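Local atomic coordinates of probable acetyltransferase (Thermus thermophilus, PDB entry 3EXN), a protein that probably transfers an acyl group from a coenzyme A thioester to an acceptor, as a GCN5-related N-acetyltransferase that binds acetyl-coenzyme A. Residues D21-F29 and L66-Y76; L81-S92 and L117-Y128. All coordinates share one frame; numbering follows the deposited sequence.

Contact 1: residues D21-F29 and L66-Y76; sequences DAPLLHRVF and LLFLGQEPVGY
L25, V28 and L24 of the helix that begins at A22 lie on L66, P73 and Y76 of a beta hairpin, part of the central sheet of the GNAT fold. The hairpin turns through a type II' turn, L69 to E72, and carries a classic beta bulge, with V74 and G75 together opposite L67. The helix runs steeply across it, its axis 8.4 Å from that of strand 72-76. L25 leaves the helix with CG anti to the backbone N (chi1 -180°), and this brings both methyls down onto the sheet from a CB that itself points along it. From CG the branch divides: CD1 presses on the inner rim of the Y76 ring, 3.5 Å from Y76 CD1, and also meets L66 CD2 at 4.1 Å, while the same methyl lies over a face of the F29 ring. CD2 goes over the Y76 ring in a CH-pi contact, 4.1 Å from its centroid. F29 turns an edge to the face of Y76, offset, with the planes at 81°; Y76 OH is hydrogen-bonded to D78 OD2. One turn along from L24, V28 spreads its two methyls along strand 72-76: CG2 rests on P73 CB at 3.8 Å and CG1 on G75 CA at 4.0 Å. L66 meets the helix with both methyls, CD2 also reaching V28 CG2, and CD1 fitting against the CB atoms of D21 and L24. L24 CD1 reaches the edge of the F68 ring, 4.0 Å from CZ. At the polar edge E72 OE2 also takes a salt bridge from R97. R27 runs extended, its guanidinium almost perpendicular to the E72 carboxylate; NH1 makes a salt bridge, a nearly straight hydrogen bond (169°), to E72 OE2 at 2.9 Å, arriving from above the carboxylate plane.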
loop_
_atom_site.group_PDB
_atom_site.type_symbol
_atom_site.label_atom_id
_atom_site.label_comp_id
_atom_site.label_asym_id
_atom_site.label_seq_id
_atom_site.Cartn_x
_atom_site.Cartn_y
_atom_site.Cartn_z
ATOM N N ASP A 21 -8.708 -13.823 3.798
ATOM C CA ASP A 21 -7.314 -13.674 3.367
ATOM C C ASP A 21 -6.287 -13.438 4.503
ATOM O O ASP A 21 -5.067 -13.365 4.219
ATOM C CB ASP A 21 -7.192 -12.566 2.287
ATOM C CG ASP A 21 -7.979 -12.866 1.019
ATOM O OD1 ASP A 21 -8.038 -14.037 0.591
ATOM O OD2 ASP A 21 -8.523 -11.900 0.423
ATOM N N ALA A 22 -6.763 -13.323 5.774
ATOM C CA ALA A 22 -5.920 -12.936 6.915
ATOM C C ALA A 22 -4.622 -13.731 7.031
ATOM O O ALA A 22 -3.558 -13.167 7.190
ATOM C CB ALA A 22 -6.729 -12.985 8.248
ATOM N N PRO A 23 -4.694 -15.050 6.891
ATOM C CA PRO A 23 -3.453 -15.826 6.955
ATOM C C PRO A 23 -2.405 -15.487 5.866
ATOM O O PRO A 23 -1.201 -15.486 6.157
ATOM C CB PRO A 23 -3.952 -17.262 6.823
ATOM C CG PRO A 23 -5.378 -17.207 7.311
ATOM C CD PRO A 23 -5.888 -15.904 6.819
ATOM N N LEU A 24 -2.867 -15.187 4.655
ATOM C CA LEU A 24 -1.976 -14.830 3.537
ATOM C C LEU A 24 -1.388 -13.437 3.757
ATOM O O LEU A 24 -0.205 -13.200 3.498
ATOM C CB LEU A 24 -2.734 -14.847 2.208
ATOM C CG LEU A 24 -3.352 -16.143 1.723
ATOM C CD1 LEU A 24 -3.925 -15.921 0.311
ATOM C CD2 LEU A 24 -2.323 -17.273 1.680
ATOM N N LEU A 25 -2.207 -12.500 4.205
ATOM C CA LEU A 25 -1.685 -11.150 4.439
ATOM C C LEU A 25 -0.726 -11.151 5.625
ATOM O O LEU A 25 0.341 -10.485 5.609
ATOM C CB LEU A 25 -2.826 -10.164 4.666
ATOM C CG LEU A 25 -2.371 -8.721 4.920
ATOM C CD1 LEU A 25 -1.484 -8.211 3.743
ATOM C CD2 LEU A 25 -3.581 -7.791 5.092
ATOM N N HIS A 26 -1.059 -11.959 6.633
ATOM C CA HIS A 26 -0.140 -12.149 7.771
ATOM C C HIS A 26 1.218 -12.634 7.336
ATOM O O HIS A 26 2.237 -12.117 7.814
ATOM C CB HIS A 26 -0.773 -13.062 8.808
ATOM C CG HIS A 26 0.038 -13.274 10.042
ATOM N ND1 HIS A 26 0.683 -14.465 10.300
ATOM C CD2 HIS A 26 0.256 -12.487 11.123
ATOM C CE1 HIS A 26 1.264 -14.402 11.489
ATOM N NE2 HIS A 26 0.994 -13.225 12.024
ATOM N N ARG A 27 1.254 -13.619 6.447
ATOM C CA ARG A 27 2.516 -14.139 5.929
ATOM C C ARG A 27 3.269 -13.065 5.137
ATOM O O ARG A 27 4.467 -12.950 5.286
ATOM C CB ARG A 27 2.276 -15.388 5.052
ATOM C CG ARG A 27 3.524 -15.906 4.374
ATOM C CD ARG A 27 3.319 -17.283 3.685
ATOM N NE ARG A 27 4.588 -17.775 3.123
ATOM C CZ ARG A 27 4.903 -17.829 1.824
ATOM N NH1 ARG A 27 4.025 -17.456 0.872
ATOM N NH2 ARG A 27 6.105 -18.303 1.462
ATOM N N VAL A 28 2.581 -12.257 4.306
ATOM C CA VAL A 28 3.262 -11.180 3.571
ATOM C C VAL A 28 3.959 -10.232 4.547
ATOM O O VAL A 28 5.120 -9.834 4.328
ATOM C CB VAL A 28 2.275 -10.376 2.661
ATOM C CG1 VAL A 28 2.893 -9.057 2.123
ATOM C CG2 VAL A 28 1.808 -11.249 1.481
ATOM N N PHE A 29 3.244 -9.817 5.594
ATOM C CA PHE A 29 3.828 -8.931 6.609
ATOM C C PHE A 29 5.017 -9.599 7.321
ATOM O O PHE A 29 6.080 -8.978 7.562
ATOM C CB PHE A 29 2.786 -8.515 7.638
ATOM C CG PHE A 29 1.712 -7.593 7.133
ATOM C CD1 PHE A 29 1.951 -6.659 6.164
ATOM C CD2 PHE A 29 0.460 -7.628 7.728
ATOM C CE1 PHE A 29 0.951 -5.767 5.774
ATOM C CE2 PHE A 29 -0.551 -6.757 7.330
ATOM C CZ PHE A 29 -0.304 -5.847 6.343
ATOM N N LEU A 66 -4.535 -7.745 -1.991
ATOM C CA LEU A 66 -3.343 -8.569 -2.059
ATOM C C LEU A 66 -2.745 -8.543 -3.484
ATOM O O LEU A 66 -3.484 -8.571 -4.476
ATOM C CB LEU A 66 -3.657 -10.002 -1.648
ATOM C CG LEU A 66 -3.456 -10.363 -0.191
ATOM C CD1 LEU A 66 -3.996 -11.784 -0.043
ATOM C CD2 LEU A 66 -1.978 -10.299 0.292
ATOM N N LEU A 67 -1.425 -8.480 -3.575
ATOM C CA LEU A 67 -0.682 -8.424 -4.856
ATOM C C LEU A 67 -0.126 -9.782 -5.161
ATOM O O LEU A 67 0.571 -10.372 -4.333
ATOM C CB LEU A 67 0.392 -7.324 -4.816
ATOM C CG LEU A 67 -0.057 -5.934 -4.372
ATOM C CD1 LEU A 67 1.126 -4.952 -4.363
ATOM C CD2 LEU A 67 -1.175 -5.390 -5.236
ATOM N N PHE A 68 -0.525 -10.331 -6.316
ATOM C CA PHE A 68 -0.216 -11.718 -6.643
ATOM C C PHE A 68 0.649 -11.809 -7.876
ATOM O O PHE A 68 0.403 -11.147 -8.867
ATOM C CB PHE A 68 -1.486 -12.565 -6.865
ATOM C CG PHE A 68 -2.129 -13.077 -5.576
ATOM C CD1 PHE A 68 -1.677 -14.238 -4.942
ATOM C CD2 PHE A 68 -3.221 -12.408 -5.033
ATOM C CE1 PHE A 68 -2.284 -14.714 -3.763
ATOM C CE2 PHE A 68 -3.882 -12.894 -3.849
ATOM C CZ PHE A 68 -3.400 -14.019 -3.204
ATOM N N LEU A 69 1.625 -12.690 -7.813
ATOM C CA LEU A 69 2.271 -13.195 -9.060
ATOM C C LEU A 69 1.852 -14.654 -9.174
ATOM O O LEU A 69 2.374 -15.526 -8.463
ATOM C CB LEU A 69 3.787 -13.042 -9.007
ATOM C CG LEU A 69 4.374 -11.638 -9.209
ATOM C CD1 LEU A 69 5.875 -11.656 -9.009
ATOM C CD2 LEU A 69 4.003 -11.009 -10.560
ATOM N N GLY A 70 0.900 -14.921 -10.064
ATOM C CA GLY A 70 0.272 -16.247 -10.138
ATOM C C GLY A 70 -0.429 -16.515 -8.815
ATOM O O GLY A 70 -1.266 -15.721 -8.414
ATOM N N GLN A 71 -0.053 -17.606 -8.139
ATOM C CA GLN A 71 -0.610 -17.978 -6.823
ATOM C C GLN A 71 0.137 -17.432 -5.614
ATOM O O GLN A 71 -0.258 -17.686 -4.466
ATOM C CB GLN A 71 -0.636 -19.509 -6.676
ATOM C CG GLN A 71 -1.594 -20.160 -7.608
ATOM C CD GLN A 71 -3.001 -19.664 -7.385
ATOM O OE1 GLN A 71 -3.463 -18.756 -8.087
ATOM N NE2 GLN A 71 -3.693 -20.235 -6.387
ATOM N N GLU A 72 1.220 -16.704 -5.851
ATOM C CA GLU A 72 2.069 -16.283 -4.756
ATOM C C GLU A 72 1.740 -14.865 -4.342
ATOM O O GLU A 72 1.813 -13.963 -5.173
ATOM C CB GLU A 72 3.536 -16.389 -5.170
ATOM C CG GLU A 72 4.520 -16.279 -3.982
ATOM C CD GLU A 72 4.461 -17.466 -3.000
ATOM O OE1 GLU A 72 3.941 -18.554 -3.352
ATOM O OE2 GLU A 72 4.947 -17.301 -1.855
ATOM N N PRO A 73 1.363 -14.659 -3.056
ATOM C CA PRO A 73 1.125 -13.298 -2.563
ATOM C C PRO A 73 2.444 -12.601 -2.315
ATOM O O PRO A 73 3.252 -13.091 -1.490
ATOM C CB PRO A 73 0.382 -13.517 -1.255
ATOM C CG PRO A 73 0.744 -14.861 -0.816
ATOM C CD PRO A 73 1.219 -15.668 -1.987
ATOM N N VAL A 74 2.656 -11.466 -2.987
ATOM C CA VAL A 74 3.939 -10.787 -2.985
ATOM C C VAL A 74 3.841 -9.323 -2.555
ATOM O O VAL A 74 4.822 -8.594 -2.598
ATOM C CB VAL A 74 4.662 -10.835 -4.393
ATOM C CG1 VAL A 74 4.902 -12.269 -4.826
ATOM C CG2 VAL A 74 3.863 -10.069 -5.454
ATOM N N GLY A 75 2.686 -8.917 -2.066
ATOM C CA GLY A 75 2.570 -7.555 -1.525
ATOM C C GLY A 75 1.151 -7.215 -1.166
ATOM O O GLY A 75 0.247 -8.073 -1.218
ATOM N N TYR A 76 0.953 -5.939 -0.843
ATOM C CA TYR A 76 -0.310 -5.434 -0.309
ATOM C C TYR A 76 -0.411 -3.957 -0.659
ATOM O O TYR A 76 0.584 -3.247 -0.577
ATOM C CB TYR A 76 -0.354 -5.618 1.199
ATOM C CG TYR A 76 -1.618 -5.132 1.841
ATOM C CD1 TYR A 76 -2.837 -5.750 1.576
ATOM C CD2 TYR A 76 -1.597 -4.064 2.757
ATOM C CE1 TYR A 76 -4.033 -5.315 2.185
ATOM C CE2 TYR A 76 -2.772 -3.629 3.362
ATOM C CZ TYR A 76 -4.001 -4.255 3.061
ATOM O OH TYR A 76 -5.165 -3.801 3.675
#

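Contact 2: residues L81-S92 and L117-Y128. With ACO (acetyl coenzyme *a), chain C.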
loop_
_atom_site.group_PDB
_atom_site.type_symbol
_atom_site.label_atom_id
_atom_site.label_comp_id
_atom_site.label_asym_id
_atom_site.label_seq_id
_atom_site.Cartn_x
_atom_site.Cartn_y
_atom_site.Cartn_z
ATOM N N LEU A 81 -10.620 6.063 -0.903
ATOM C CA LEU A 81 -11.262 7.078 -1.753
ATOM C C LEU A 81 -11.994 8.107 -0.871
ATOM O O LEU A 81 -12.609 7.753 0.131
ATOM C CB LEU A 81 -12.254 6.405 -2.706
ATOM C CG LEU A 81 -11.769 5.244 -3.579
ATOM C CD1 LEU A 81 -12.939 4.685 -4.443
ATOM C CD2 LEU A 81 -10.597 5.745 -4.440
ATOM N N GLY A 82 -11.985 9.382 -1.270
ATOM C CA GLY A 82 -12.768 10.381 -0.561
ATOM C C GLY A 82 -12.038 10.996 0.629
ATOM O O GLY A 82 -12.667 11.698 1.439
ATOM N N TYR A 83 -10.727 10.753 0.719
ATOM C CA TYR A 83 -9.863 11.342 1.742
ATOM C C TYR A 83 -8.622 11.906 1.010
ATOM O O TYR A 83 -8.018 11.200 0.212
ATOM C CB TYR A 83 -9.431 10.314 2.817
ATOM C CG TYR A 83 -8.724 10.980 3.978
ATOM C CD1 TYR A 83 -9.428 11.443 5.079
ATOM C CD2 TYR A 83 -7.377 11.213 3.933
ATOM C CE1 TYR A 83 -8.772 12.117 6.104
ATOM C CE2 TYR A 83 -6.737 11.880 4.923
ATOM C CZ TYR A 83 -7.419 12.317 6.017
ATOM O OH TYR A 83 -6.710 12.987 7.004
ATOM N N PRO A 84 -8.202 13.143 1.323
ATOM C CA PRO A 84 -8.684 14.047 2.344
ATOM C C PRO A 84 -9.968 14.758 1.944
ATOM O O PRO A 84 -10.710 15.242 2.825
ATOM C CB PRO A 84 -7.541 15.070 2.503
ATOM C CG PRO A 84 -6.758 15.000 1.241
ATOM C CD PRO A 84 -6.980 13.642 0.652
ATOM N N GLU A 85 -10.223 14.851 0.645
ATOM C CA GLU A 85 -11.471 15.393 0.138
ATOM C C GLU A 85 -12.233 14.374 -0.703
ATOM O O GLU A 85 -11.653 13.453 -1.248
ATOM C CB GLU A 85 -11.193 16.629 -0.714
ATOM C CG GLU A 85 -10.267 17.618 -0.016
ATOM C CD GLU A 85 -10.968 18.847 0.420
ATOM O OE1 GLU A 85 -11.268 19.683 -0.468
ATOM O OE2 GLU A 85 -11.208 18.994 1.644
ATOM N N ALA A 86 -13.546 14.607 -0.801
ATOM C CA ALA A 86 -14.489 13.738 -1.477
ATOM C C ALA A 86 -14.012 13.302 -2.858
ATOM O O ALA A 86 -14.259 12.151 -3.245
ATOM C CB ALA A 86 -15.862 14.474 -1.614
ATOM N N GLU A 87 -13.362 14.235 -3.587
ATOM C CA GLU A 87 -12.908 14.013 -4.981
ATOM C C GLU A 87 -11.541 13.341 -5.139
ATOM O O GLU A 87 -11.124 13.047 -6.271
ATOM C CB GLU A 87 -12.809 15.339 -5.715
ATOM C CG GLU A 87 -14.057 16.182 -5.617
ATOM C CD GLU A 87 -14.100 17.117 -4.410
ATOM O OE1 GLU A 87 -13.571 16.761 -3.328
ATOM O OE2 GLU A 87 -14.700 18.214 -4.551
ATOM N N ASP A 88 -10.829 13.168 -4.023
ATOM C CA ASP A 88 -9.470 12.602 -4.041
ATOM C C ASP A 88 -9.407 11.183 -3.487
ATOM O O ASP A 88 -10.440 10.568 -3.164
ATOM C CB ASP A 88 -8.530 13.506 -3.235
ATOM C CG ASP A 88 -8.627 14.935 -3.644
ATOM O OD1 ASP A 88 -8.965 15.187 -4.810
ATOM O OD2 ASP A 88 -8.367 15.793 -2.801
ATOM N N ALA A 89 -8.183 10.658 -3.426
ATOM C CA ALA A 89 -7.877 9.329 -2.849
ATOM C C ALA A 89 -6.538 9.425 -2.150
ATOM O O ALA A 89 -5.722 10.261 -2.513
ATOM C CB ALA A 89 -7.826 8.238 -3.961
ATOM N N THR A 90 -6.262 8.494 -1.210
ATOM C CA THR A 90 -4.989 8.515 -0.502
ATOM C C THR A 90 -4.543 7.096 -0.372
ATOM O O THR A 90 -5.316 6.230 0.042
ATOM C CB THR A 90 -5.116 9.122 0.917
ATOM O OG1 THR A 90 -5.474 10.500 0.833
ATOM C CG2 THR A 90 -3.825 8.979 1.747
ATOM N N LEU A 91 -3.293 6.869 -0.738
ATOM C CA LEU A 91 -2.635 5.582 -0.550
ATOM C C LEU A 91 -1.985 5.627 0.854
ATOM O O LEU A 91 -1.114 6.464 1.134
ATOM C CB LEU A 91 -1.573 5.341 -1.676
ATOM C CG LEU A 91 -0.728 4.044 -1.620
ATOM C CD1 LEU A 91 -1.576 2.911 -2.011
ATOM C CD2 LEU A 91 0.483 4.212 -2.604
ATOM N N SER A 92 -2.406 4.705 1.743
ATOM C CA SER A 92 -1.854 4.591 3.112
ATOM C C SER A 92 -0.776 3.539 3.276
ATOM O O SER A 92 0.022 3.632 4.191
ATOM C CB SER A 92 -2.989 4.324 4.139
ATOM O OG SER A 92 -3.606 3.055 3.945
ATOM N N LEU A 117 -8.817 4.543 -11.469
ATOM C CA LEU A 117 -9.387 5.704 -10.751
ATOM C C LEU A 117 -9.922 6.839 -11.613
ATOM O O LEU A 117 -10.007 7.992 -11.136
ATOM C CB LEU A 117 -8.335 6.288 -9.817
ATOM C CG LEU A 117 -7.812 5.344 -8.733
ATOM C CD1 LEU A 117 -6.814 6.093 -7.818
ATOM C CD2 LEU A 117 -8.957 4.805 -7.927
ATOM N N ASP A 118 -10.307 6.566 -12.857
ATOM C CA ASP A 118 -10.993 7.602 -13.627
ATOM C C ASP A 118 -12.205 8.102 -12.809
ATOM O O ASP A 118 -13.016 7.305 -12.331
ATOM C CB ASP A 118 -11.406 7.076 -15.017
ATOM C CG ASP A 118 -12.163 8.116 -15.855
ATOM O OD1 ASP A 118 -11.910 9.331 -15.703
ATOM O OD2 ASP A 118 -13.013 7.713 -16.678
ATOM N N GLY A 119 -12.300 9.418 -12.653
ATOM C CA GLY A 119 -13.334 10.054 -11.864
ATOM C C GLY A 119 -12.798 10.587 -10.547
ATOM O O GLY A 119 -13.486 11.332 -9.859
ATOM N N VAL A 120 -11.593 10.151 -10.179
ATOM C CA VAL A 120 -10.820 10.711 -9.063
ATOM C C VAL A 120 -9.843 11.790 -9.542
ATOM O O VAL A 120 -9.220 11.656 -10.591
ATOM C CB VAL A 120 -9.983 9.602 -8.349
ATOM C CG1 VAL A 120 -9.046 10.208 -7.340
ATOM C CG2 VAL A 120 -10.876 8.562 -7.723
ATOM N N ARG A 121 -9.668 12.812 -8.712
ATOM C CA ARG A 121 -8.950 14.039 -9.044
ATOM C C ARG A 121 -7.452 13.999 -8.769
ATOM O O ARG A 121 -6.663 14.225 -9.682
ATOM C CB ARG A 121 -9.628 15.208 -8.303
ATOM C CG ARG A 121 -9.002 16.593 -8.453
ATOM C CD ARG A 121 -9.743 17.648 -7.608
ATOM N NE ARG A 121 -9.529 17.491 -6.168
ATOM C CZ ARG A 121 -10.116 18.235 -5.235
ATOM N NH1 ARG A 121 -9.851 18.012 -3.953
ATOM N NH2 ARG A 121 -10.961 19.217 -5.570
ATOM N N ARG A 122 -7.051 13.752 -7.515
ATOM C CA ARG A 122 -5.634 13.659 -7.105
ATOM C C ARG A 122 -5.449 12.420 -6.270
ATOM O O ARG A 122 -6.362 12.042 -5.544
ATOM C CB ARG A 122 -5.187 14.811 -6.181
ATOM C CG ARG A 122 -5.666 16.188 -6.555
ATOM C CD ARG A 122 -5.570 17.147 -5.399
ATOM N NE ARG A 122 -6.541 18.220 -5.551
ATOM C CZ ARG A 122 -6.462 19.196 -6.452
ATOM N NH1 ARG A 122 -5.439 19.263 -7.310
ATOM N NH2 ARG A 122 -7.411 20.131 -6.496
ATOM N N LEU A 123 -4.232 11.878 -6.311
ATOM C CA LEU A 123 -3.838 10.694 -5.502
ATOM C C LEU A 123 -2.740 11.117 -4.540
ATOM O O LEU A 123 -1.642 11.472 -4.952
ATOM C CB LEU A 123 -3.361 9.568 -6.428
ATOM C CG LEU A 123 -2.921 8.274 -5.740
ATOM C CD1 LEU A 123 -4.026 7.726 -4.861
ATOM C CD2 LEU A 123 -2.488 7.217 -6.789
ATOM N N TYR A 124 -3.042 11.046 -3.241
ATOM C CA TYR A 124 -2.066 11.381 -2.211
ATOM C C TYR A 124 -1.419 10.083 -1.776
ATOM O O TYR A 124 -2.005 9.044 -2.002
ATOM C CB TYR A 124 -2.756 12.007 -1.006
ATOM C CG TYR A 124 -3.226 13.474 -1.218
ATOM C CD1 TYR A 124 -2.452 14.551 -0.777
ATOM C CD2 TYR A 124 -4.447 13.761 -1.839
ATOM C CE1 TYR A 124 -2.892 15.901 -0.955
ATOM C CE2 TYR A 124 -4.873 15.091 -2.034
ATOM C CZ TYR A 124 -4.083 16.148 -1.584
ATOM O OH TYR A 124 -4.510 17.473 -1.755
ATOM N N ALA A 125 -0.247 10.208 -1.163
ATOM C CA ALA A 125 0.498 9.106 -0.498
ATOM C C ALA A 125 1.027 9.673 0.826
ATOM O O ALA A 125 1.555 10.791 0.848
ATOM C CB ALA A 125 1.635 8.666 -1.392
ATOM N N VAL A 126 0.863 8.909 1.930
ATOM C CA VAL A 126 1.320 9.326 3.271
ATOM C C VAL A 126 2.406 8.359 3.731
ATOM O O VAL A 126 2.196 7.151 3.697
ATOM C CB VAL A 126 0.215 9.442 4.303
ATOM C CG1 VAL A 126 -0.651 8.141 4.392
ATOM C CG2 VAL A 126 0.820 9.871 5.684
ATOM N N VAL A 127 3.584 8.908 4.060
ATOM C CA VAL A 127 4.733 8.102 4.443
ATOM C C VAL A 127 4.925 8.211 5.955
ATOM O O VAL A 127 4.881 9.311 6.498
ATOM C CB VAL A 127 6.012 8.542 3.733
ATOM C CG1 VAL A 127 7.199 7.666 4.221
ATOM C CG2 VAL A 127 5.828 8.483 2.202
ATOM N N TYR A 128 5.129 7.053 6.622
ATOM C CA TYR A 128 5.182 6.995 8.073
ATOM C C TYR A 128 6.621 6.850 8.522
ATOM O O TYR A 128 7.362 5.992 8.013
ATOM C CB TYR A 128 4.366 5.797 8.578
ATOM C CG TYR A 128 2.872 5.970 8.310
ATOM C CD1 TYR A 128 2.072 6.623 9.229
ATOM C CD2 TYR A 128 2.278 5.517 7.124
ATOM C CE1 TYR A 128 0.701 6.811 9.006
ATOM C CE2 TYR A 128 0.891 5.701 6.886
ATOM C CZ TYR A 128 0.118 6.348 7.848
ATOM O OH TYR A 128 -1.242 6.554 7.681
HETATM O O5B ACO C . 11.141 0.858 -8.113
HETATM P P1A ACO C . 10.450 -0.624 -7.883
HETATM O O1A ACO C . 11.519 -1.684 -8.152
HETATM O O2A ACO C . 9.063 -0.591 -8.505
HETATM O O3A ACO C . 10.230 -0.538 -6.271
HETATM P P2A ACO C . 9.709 -1.748 -5.373
HETATM O O4A ACO C . 10.897 -2.126 -4.484
HETATM O O5A ACO C . 9.131 -2.869 -6.204
HETATM O O6A ACO C . 8.559 -0.924 -4.529
HETATM C CBP ACO C . 8.383 0.024 -2.252
HETATM C CCP ACO C . 8.831 0.229 -3.711
HETATM C CDP ACO C . 6.873 -0.124 -2.305
HETATM C CEP ACO C . 8.719 1.232 -1.383
HETATM C CAP ACO C . 9.041 -1.256 -1.670
HETATM O OAP ACO C . 10.486 -1.119 -1.626
HETATM C C9P ACO C . 8.605 -1.573 -0.252
HETATM O O9P ACO C . 7.657 -2.310 -0.021
HETATM N N8P ACO C . 9.326 -1.032 0.727
HETATM C C7P ACO C . 9.087 -1.316 2.155
HETATM C C6P ACO C . 7.712 -0.873 2.653
HETATM C C5P ACO C . 7.500 0.617 2.425
HETATM O O5P ACO C . 8.392 1.458 2.671
HETATM N N4P ACO C . 6.295 0.949 1.937
HETATM C C3P ACO C . 5.935 2.327 1.686
HETATM C C2P ACO C . 5.272 2.954 2.888
HETATM S S1P ACO C . 4.759 4.651 2.586
HETATM C C ACO C . 3.344 4.277 1.735
HETATM O O ACO C . 3.066 3.122 1.544
HETATM C CH3 ACO C . 2.440 5.381 1.220
HETATM O O HOH W 1 -7.392 17.568 -1.402
#
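A89 CB touches both L123 CD1 (3.9 Å) and V120 CG1, and L81 CD2 meets L117 CD2. Around this patch the parallel strands pair from A89 with L123 to L91 with A125, through bonds such as Y124 N to A89 O. R122 N is buried without a partner. On the other face, P84 CG makes a CH-pi contact over the Y124 ring, 4.1 Å from its centroid. At the polar edge R121 and D88 form a bidentate salt bridge: NE bonds the syn lone pair of OD1 at 2.7 Å, tilted from the guanidinium plane, and NH1 bonds OD2 at 2.9 Å (163°). A bend at chi3 (71°) turns the guanidinium to D88, with E87 CB over one face; E87 and, at long range, R122 NE complete the charged cluster. A water joins D88 OD2 to Y124 OH. The pairs widen from 4.4 Å between T90 CA and Y124 CA to 5.7 Å between S92 CA and V126 CA, consistent with the splayed strands of GNAT enzymes; the acetyl CH3 approaches V126 O. Helix 105-115 links the strands in a beta-alpha-beta unit, F138 of helix 132-140 covers L91, and strands 72-81 and 153-159 flank the pair.

Contact 1 closes before contact 2 opens, so the two follow in series along the chain. Their centres are 23 Å apart, on opposite sides of the chain's centre, and their nearest atoms stay about 7 Å from each other. One mixed sheet holds both: contact 1 lays helix 22-30 against strands 62-69 and 72-81, whereas contact 2 pairs strand 89-96 with strand 122-128. Strands 72-81 and 89-96, adjacent and consecutive in the chain, carry the sheet from one contact to the other. Acetyl-coenzyme A reaches toward both, its nearest atom about 7 Å from G75 of contact 1, and its acetyl group is placed where strands 89-96 and 122-128 part, at L91 and V126.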